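Local coordinates for 3-oxosteroid 1-dehydrogenase (Sterolibacterium denitrificans, PDB 7P18), which probably catalyses, with FAD as cofactor, the 1,2-dehydrogenation of 3-oxosteroids, passing the electrons removed to an acceptor, at residues Gly143-Phe146 / Ala147-Arg150; Leu216-Ala219 / Leu220-Lys224; Tyr371-His374 / Ala375-Ser379. All coordinates share one frame; numbering follows the deposited sequence.

Contact 1: residues Gly143-Phe146 / Ala147-Arg150; sequences GDEF and ANLR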
loop_
_atom_site.group_PDB
_atom_site.type_symbol
_atom_site.label_atom_id
_atom_site.label_comp_id
_atom_site.label_asym_id
_atom_site.label_seq_id
_atom_site.Cartn_x
_atom_site.Cartn_y
_atom_site.Cartn_z
ATOM N N GLY A 143 -5.141 -3.653 -25.426
ATOM C CA GLY A 143 -6.264 -4.213 -26.206
ATOM C C GLY A 143 -7.298 -4.840 -25.275
ATOM O O GLY A 143 -7.634 -4.219 -24.233
ATOM N N ASP A 144 -7.736 -6.063 -25.587
ATOM C CA ASP A 144 -8.857 -6.726 -24.877
ATOM C C ASP A 144 -8.450 -7.081 -23.435
ATOM O O ASP A 144 -9.362 -7.273 -22.618
ATOM C CB ASP A 144 -9.353 -7.948 -25.647
ATOM C CG ASP A 144 -10.012 -7.595 -26.968
ATOM O OD1 ASP A 144 -10.684 -6.548 -27.046
ATOM O OD2 ASP A 144 -9.830 -8.368 -27.906
ATOM N N GLU A 145 -7.153 -7.097 -23.095
ATOM C CA GLU A 145 -6.709 -7.410 -21.700
ATOM C C GLU A 145 -7.031 -6.265 -20.738
ATOM O O GLU A 145 -7.046 -6.507 -19.509
ATOM C CB GLU A 145 -5.240 -7.833 -21.686
ATOM C CG GLU A 145 -5.038 -9.238 -22.233
ATOM C CD GLU A 145 -5.818 -10.325 -21.512
ATOM O OE1 GLU A 145 -6.200 -10.121 -20.332
ATOM O OE2 GLU A 145 -6.086 -11.348 -22.151
ATOM N N PHE A 146 -7.356 -5.071 -21.229
ATOM C CA PHE A 146 -7.873 -3.989 -20.369
ATOM C C PHE A 146 -9.078 -4.497 -19.569
ATOM O O PHE A 146 -9.202 -4.148 -18.376
ATOM C CB PHE A 146 -8.192 -2.732 -21.172
ATOM C CG PHE A 146 -8.770 -1.637 -20.318
ATOM C CD1 PHE A 146 -8.030 -1.100 -19.276
ATOM C CD2 PHE A 146 -10.072 -1.181 -20.519
ATOM C CE1 PHE A 146 -8.547 -0.102 -18.475
ATOM C CE2 PHE A 146 -10.609 -0.222 -19.677
ATOM C CZ PHE A 146 -9.836 0.344 -18.690
ATOM N N ALA A 147 -9.900 -5.371 -20.157
ATOM C CA ALA A 147 -11.145 -5.869 -19.520
ATOM C C ALA A 147 -10.823 -6.609 -18.217
ATOM O O ALA A 147 -11.697 -6.661 -17.349
ATOM C CB ALA A 147 -11.906 -6.765 -20.485
ATOM N N ASN A 148 -9.606 -7.153 -18.081
ATOM C CA ASN A 148 -9.208 -8.026 -16.944
ATOM C C ASN A 148 -8.310 -7.307 -15.923
ATOM O O ASN A 148 -7.909 -7.971 -14.937
ATOM C CB ASN A 148 -8.551 -9.291 -17.492
ATOM C CG ASN A 148 -9.504 -10.095 -18.354
ATOM O OD1 ASN A 148 -10.674 -10.268 -17.989
ATOM N ND2 ASN A 148 -8.987 -10.609 -19.464
ATOM N N LEU A 149 -8.048 -6.009 -16.092
ATOM C CA LEU A 149 -7.310 -5.188 -15.089
ATOM C C LEU A 149 -8.193 -4.992 -13.853
ATOM O O LEU A 149 -9.386 -4.571 -14.004
ATOM C CB LEU A 149 -6.918 -3.848 -15.715
ATOM C CG LEU A 149 -6.304 -2.789 -14.787
ATOM C CD1 LEU A 149 -4.983 -3.249 -14.188
ATOM C CD2 LEU A 149 -6.090 -1.492 -15.542
ATOM N N ARG A 150 -7.650 -5.261 -12.667
ATOM C CA ARG A 150 -8.306 -4.850 -11.394
ATOM C C ARG A 150 -8.340 -3.327 -11.365
ATOM O O ARG A 150 -7.249 -2.717 -11.452
ATOM C CB ARG A 150 -7.605 -5.417 -10.156
ATOM C CG ARG A 150 -8.342 -5.101 -8.859
ATOM C CD ARG A 150 -7.881 -5.966 -7.700
ATOM N NE ARG A 150 -8.111 -7.382 -7.972
ATOM C CZ ARG A 150 -9.292 -7.995 -7.796
ATOM N NH1 ARG A 150 -10.337 -7.295 -7.370
ATOM N NH2 ARG A 150 -9.441 -9.276 -8.088
#
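E145 and N148 join side chains over one turn of a short 3-10 helix, in the excursion that leads from strand 131-138 to strand 157-158. The helix is defined by its i to i+3 backbone bonds. A147 N donates to D144 O, N148 N to E145 O at 3.0 Å and L149 N to F146 O, the last closing the run before the chain turns extended at L149. The three donors stand well above the planes of the carbonyls they meet, as expected of so tightly wound a turn. A147, with nothing beyond CB, fits an exposed place on it.

The polar side-chain bond runs from N148 ND2 to E145 OE1, 3.0 Å long and almost straight at 175°. E145 has CG opposite its own carbonyl carbon (chi1 -74°) and a second bend at chi2, which folds the carboxylate back alongside the turn. OE1 lies in the amide plane of N148, whereas ND2 comes to the oxygen from above the carboxylate plane; the two flat groups are turned 43° apart. A glutamate has the length to reach one turn on, and asparagine offers it an amide N-H.

Apolar contact is lighter. The side chains of F146 and L149 cross obliquely, and F146 CE1 comes 4.1 Å from L149 CD2. L149 is buried, resting on Y42 and on N210 and A213 of helix 208-222, a place suited to a branched hydrocarbon, while F146 also touches A139.

Y42 binds the turn further: its hydroxyl is hydrogen-bonded to E145 O, the same oxygen that accepts from N148 N, and K41 NZ reaches A147 O.

Contact 2: residues Leu216-Ala219 / Leu220-Lys224; sequences LRHA and LLERK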
loop_
_atom_site.group_PDB
_atom_site.type_symbol
_atom_site.label_atom_id
_atom_site.label_comp_id
_atom_site.label_asym_id
_atom_site.label_seq_id
_atom_site.Cartn_x
_atom_site.Cartn_y
_atom_site.Cartn_z
ATOM N N LEU A 216 2.880 -3.447 -16.285
ATOM C CA LEU A 216 3.529 -4.773 -16.111
ATOM C C LEU A 216 2.747 -5.808 -16.929
ATOM O O LEU A 216 3.376 -6.710 -17.543
ATOM C CB LEU A 216 3.610 -5.128 -14.628
ATOM C CG LEU A 216 4.595 -4.273 -13.818
ATOM C CD1 LEU A 216 4.395 -4.495 -12.319
ATOM C CD2 LEU A 216 6.031 -4.616 -14.211
ATOM N N ARG A 217 1.422 -5.674 -16.997
ATOM C CA ARG A 217 0.625 -6.618 -17.825
ATOM C C ARG A 217 1.073 -6.483 -19.282
ATOM O O ARG A 217 1.263 -7.497 -19.936
ATOM C CB ARG A 217 -0.877 -6.392 -17.677
ATOM C CG ARG A 217 -1.688 -7.393 -18.489
ATOM C CD ARG A 217 -1.643 -8.754 -17.865
ATOM N NE ARG A 217 -2.257 -9.830 -18.634
ATOM C CZ ARG A 217 -1.666 -10.526 -19.605
ATOM N NH1 ARG A 217 -0.438 -10.242 -20.006
ATOM N NH2 ARG A 217 -2.335 -11.488 -20.212
ATOM N N HIS A 218 1.241 -5.262 -19.749
ATOM C CA HIS A 218 1.673 -4.942 -21.130
ATOM C C HIS A 218 3.043 -5.572 -21.411
ATOM O O HIS A 218 3.199 -6.195 -22.449
ATOM C CB HIS A 218 1.676 -3.438 -21.345
ATOM C CG HIS A 218 2.103 -3.069 -22.725
ATOM N ND1 HIS A 218 1.267 -3.229 -23.833
ATOM C CD2 HIS A 218 3.269 -2.572 -23.194
ATOM C CE1 HIS A 218 1.914 -2.841 -24.924
ATOM N NE2 HIS A 218 3.145 -2.450 -24.554
ATOM N N ALA A 219 3.991 -5.466 -20.478
ATOM C CA ALA A 219 5.317 -6.107 -20.571
ATOM C C ALA A 219 5.182 -7.620 -20.765
ATOM O O ALA A 219 5.913 -8.187 -21.594
ATOM C CB ALA A 219 6.154 -5.800 -19.339
ATOM N N LEU A 220 4.269 -8.271 -20.054
ATOM C CA LEU A 220 4.052 -9.727 -20.186
ATOM C C LEU A 220 3.437 -10.003 -21.576
ATOM O O LEU A 220 3.814 -11.014 -22.216
ATOM C CB LEU A 220 3.176 -10.228 -19.046
ATOM C CG LEU A 220 3.786 -10.122 -17.644
ATOM C CD1 LEU A 220 2.879 -10.805 -16.624
ATOM C CD2 LEU A 220 5.200 -10.713 -17.603
ATOM N N LEU A 221 2.560 -9.121 -22.050
ATOM C CA LEU A 221 1.883 -9.301 -23.364
ATOM C C LEU A 221 2.928 -9.258 -24.472
ATOM O O LEU A 221 2.937 -10.160 -25.282
ATOM C CB LEU A 221 0.853 -8.199 -23.573
ATOM C CG LEU A 221 -0.535 -8.472 -23.030
ATOM C CD1 LEU A 221 -1.404 -7.245 -23.216
ATOM C CD2 LEU A 221 -1.155 -9.690 -23.709
ATOM N N GLU A 222 3.793 -8.248 -24.467
ATOM C CA GLU A 222 4.902 -8.091 -25.447
ATOM C C GLU A 222 5.794 -9.324 -25.454
ATOM O O GLU A 222 6.273 -9.672 -26.531
ATOM C CB GLU A 222 5.723 -6.850 -25.132
ATOM C CG GLU A 222 4.914 -5.605 -25.378
ATOM C CD GLU A 222 5.742 -4.389 -25.725
ATOM O OE1 GLU A 222 6.788 -4.179 -25.079
ATOM O OE2 GLU A 222 5.337 -3.674 -26.664
ATOM N N ARG A 223 6.021 -9.957 -24.304
ATOM C CA ARG A 223 6.906 -11.140 -24.184
ATOM C C ARG A 223 6.098 -12.426 -24.393
ATOM O O ARG A 223 6.705 -13.489 -24.360
ATOM C CB ARG A 223 7.593 -11.148 -22.810
ATOM C CG ARG A 223 8.493 -9.937 -22.596
ATOM C CD ARG A 223 8.766 -9.628 -21.138
ATOM N NE ARG A 223 9.831 -8.647 -21.004
ATOM C CZ ARG A 223 9.707 -7.364 -21.298
ATOM N NH1 ARG A 223 8.552 -6.864 -21.706
ATOM N NH2 ARG A 223 10.749 -6.565 -21.165
ATOM N N LYS A 224 4.768 -12.325 -24.533
ATOM C CA LYS A 224 3.857 -13.483 -24.704
ATOM C C LYS A 224 3.987 -14.432 -23.523
ATOM O O LYS A 224 3.937 -15.648 -23.722
ATOM C CB LYS A 224 4.173 -14.221 -26.007
ATOM C CG LYS A 224 4.105 -13.359 -27.261
ATOM C CD LYS A 224 4.475 -14.140 -28.513
ATOM C CE LYS A 224 4.683 -13.258 -29.727
ATOM N NZ LYS A 224 3.394 -12.882 -30.355
#
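A Schellman motif closes helix 208-222 here, and in its last turn A219 O takes both R223 N and R223 NH1. The two donors arrive from opposite faces of the carbonyl plane, R223 NH1 lying 3.0 Å from A219 O with the oxygen in the guanidinium plane. A219, with only a CB, leaves room for this return; A219 CB lies 3.5 Å from R223 NH1. K224, at positive phi, ends the turn, and K224 N donates to L221 O at 2.9 Å. Ahead of it run ordinary i to i+4 bonds, such as E222 N to H218 O.

On another side, E222 CG sits over the face of the H218 ring, a CH-pi contact 4.1 Å from the centroid. H218 CG is anti to N (chi1 -180°), which carries the ring along the helix to meet it. R217 bends at chi2 and crosses L221 at about a right angle, R217 NH1 3.5 Å from L221 CG.

R223 NE forms a salt bridge with D28, and NH2 reaches N104 O. The buried leucines L216 and L220 pack on helix 17-28, while on the loop side R217 makes a cation-pi contact with Y42.

Contact 3: residues Tyr371-His374 / Ala375-Ser379; sequences YENH and ARSGS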
loop_
_atom_site.group_PDB
_atom_site.type_symbol
_atom_site.label_atom_id
_atom_site.label_comp_id
_atom_site.label_asym_id
_atom_site.label_seq_id
_atom_site.Cartn_x
_atom_site.Cartn_y
_atom_site.Cartn_z
ATOM N N TYR A 371 -3.650 0.188 18.754
ATOM C CA TYR A 371 -3.552 -1.054 19.579
ATOM C C TYR A 371 -2.895 -0.723 20.908
ATOM O O TYR A 371 -3.336 -1.224 21.967
ATOM C CB TYR A 371 -2.871 -2.187 18.817
ATOM C CG TYR A 371 -3.761 -2.902 17.838
ATOM C CD1 TYR A 371 -4.764 -3.769 18.267
ATOM C CD2 TYR A 371 -3.662 -2.676 16.476
ATOM C CE1 TYR A 371 -5.589 -4.423 17.365
ATOM C CE2 TYR A 371 -4.462 -3.329 15.563
ATOM C CZ TYR A 371 -5.463 -4.179 16.012
ATOM O OH TYR A 371 -6.226 -4.811 15.098
ATOM N N GLU A 372 -1.861 0.102 20.906
ATOM C CA GLU A 372 -1.135 0.439 22.150
ATOM C C GLU A 372 -2.086 1.177 23.093
ATOM O O GLU A 372 -2.136 0.817 24.307
ATOM C CB GLU A 372 0.120 1.259 21.857
ATOM C CG GLU A 372 1.053 1.378 23.036
ATOM C CD GLU A 372 0.681 2.381 24.112
ATOM O OE1 GLU A 372 -0.139 3.309 23.818
ATOM O OE2 GLU A 372 1.210 2.232 25.261
ATOM N N ASN A 373 -2.834 2.168 22.604
ATOM C CA ASN A 373 -3.778 2.904 23.492
ATOM C C ASN A 373 -4.973 2.006 23.879
ATOM O O ASN A 373 -5.440 2.131 25.011
ATOM C CB ASN A 373 -4.262 4.204 22.880
ATOM C CG ASN A 373 -5.037 5.001 23.901
ATOM O OD1 ASN A 373 -6.255 4.983 23.892
ATOM N ND2 ASN A 373 -4.323 5.640 24.808
ATOM N N HIS A 374 -5.434 1.128 23.005
ATOM C CA HIS A 374 -6.611 0.250 23.256
ATOM C C HIS A 374 -6.313 -0.651 24.461
ATOM O O HIS A 374 -7.217 -0.875 25.253
ATOM C CB HIS A 374 -6.988 -0.513 22.000
ATOM C CG HIS A 374 -8.257 -1.265 22.109
ATOM N ND1 HIS A 374 -9.473 -0.621 22.182
ATOM C CD2 HIS A 374 -8.516 -2.585 22.164
ATOM C CE1 HIS A 374 -10.428 -1.510 22.284
ATOM N NE2 HIS A 374 -9.890 -2.721 22.242
ATOM N N ALA A 375 -5.055 -1.055 24.632
ATOM C CA ALA A 375 -4.613 -1.947 25.727
ATOM C C ALA A 375 -4.681 -1.180 27.051
ATOM O O ALA A 375 -4.957 -1.825 28.047
ATOM C CB ALA A 375 -3.228 -2.495 25.442
ATOM N N ARG A 376 -4.510 0.143 27.045
ATOM C CA ARG A 376 -4.624 0.987 28.259
ATOM C C ARG A 376 -6.057 1.455 28.498
ATOM O O ARG A 376 -6.469 1.470 29.669
ATOM C CB ARG A 376 -3.803 2.264 28.127
ATOM C CG ARG A 376 -2.322 2.024 27.933
ATOM C CD ARG A 376 -1.602 3.351 27.757
ATOM N NE ARG A 376 -0.179 3.078 27.667
ATOM C CZ ARG A 376 0.624 2.865 28.705
ATOM N NH1 ARG A 376 0.156 2.940 29.943
ATOM N NH2 ARG A 376 1.904 2.601 28.497
ATOM N N SER A 377 -6.743 1.933 27.460
ATOM C CA SER A 377 -8.010 2.705 27.566
ATOM C C SER A 377 -9.215 1.781 27.379
ATOM O O SER A 377 -10.311 2.141 27.864
ATOM C CB SER A 377 -8.060 3.840 26.552
ATOM O OG SER A 377 -8.431 3.371 25.242
ATOM N N GLY A 378 -9.048 0.705 26.613
ATOM C CA GLY A 378 -10.150 -0.163 26.168
ATOM C C GLY A 378 -11.037 0.442 25.117
ATOM O O GLY A 378 -12.042 -0.156 24.826
ATOM N N SER A 379 -10.684 1.582 24.524
ATOM C CA SER A 379 -11.583 2.279 23.585
ATOM C C SER A 379 -10.788 3.056 22.525
ATOM O O SER A 379 -11.146 4.202 22.286
ATOM C CB SER A 379 -12.514 3.217 24.355
ATOM O OG SER A 379 -11.731 4.145 25.106
#
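S377 OG is used twice, giving its hydrogen to N373 OD1 and accepting S379 N, a link between the last turn of helix 363-377 and the chain leaving it. The bond from S379 N to S377 OG, 3.0 Å long and 158° at the hydrogen, makes an ST turn. It depends on the rotation of S377: OG lies between the backbone N and the carbonyl carbon (chi1 80°), where it can look back along the helix and forward to S379 together. S377 OG meets N373 OD1 at 3.0 Å, from above the amide plane, and the same oxygen also accepts N350 ND2 from a neighbouring loop. With alanine in place of S377, S379 N is likely to lose its side-chain acceptor, and the N373 amide one of the bonds that fix its rotation.

The helix end itself is a backbone affair. N373 O accepts both S377 N, at 2.8 Å, and R376 N, and H374 O takes G378 N. G378 has positive phi, which glycine adopts readily, and its CA lies over one face of the H374 ring. That imidazole is directed past the helix end, where ND1 accepts A380 N.

On the exposed flank E372 and R376 form an i to i+4 salt bridge, two long side chains of opposite charge one turn apart. R376 is extended from CG to NE, while E372 bends at chi2 to turn its carboxylate to it; the planes of the two groups are 44° apart. R376 NE meets E372 OE2 on its syn side at 2.9 Å, and R376 NH2 adds a weak bond of 3.3 Å to the same oxygen.

Contacts 1 and 2 are neighbours, with centres 12 Å apart: the guanidinium of R217 and the side chain of L221 on helix 208-222 pack against E145, and both R217 and the 3-10 turn engage Y42. Contact 3 lies across the centre of the chain, about 44 Å from contact 1 between centres, and touches neither. Contact 2 is the most buried, its leucines set against helix 17-28, whereas contacts 1 and 3 belong to the surface. Chemistry follows place: a glutamate–asparagine bond on a 3-10 turn, an arginine folded onto a carbonyl at a partly buried helix end, and a salt bridge with a serine-centred turn at an exposed one.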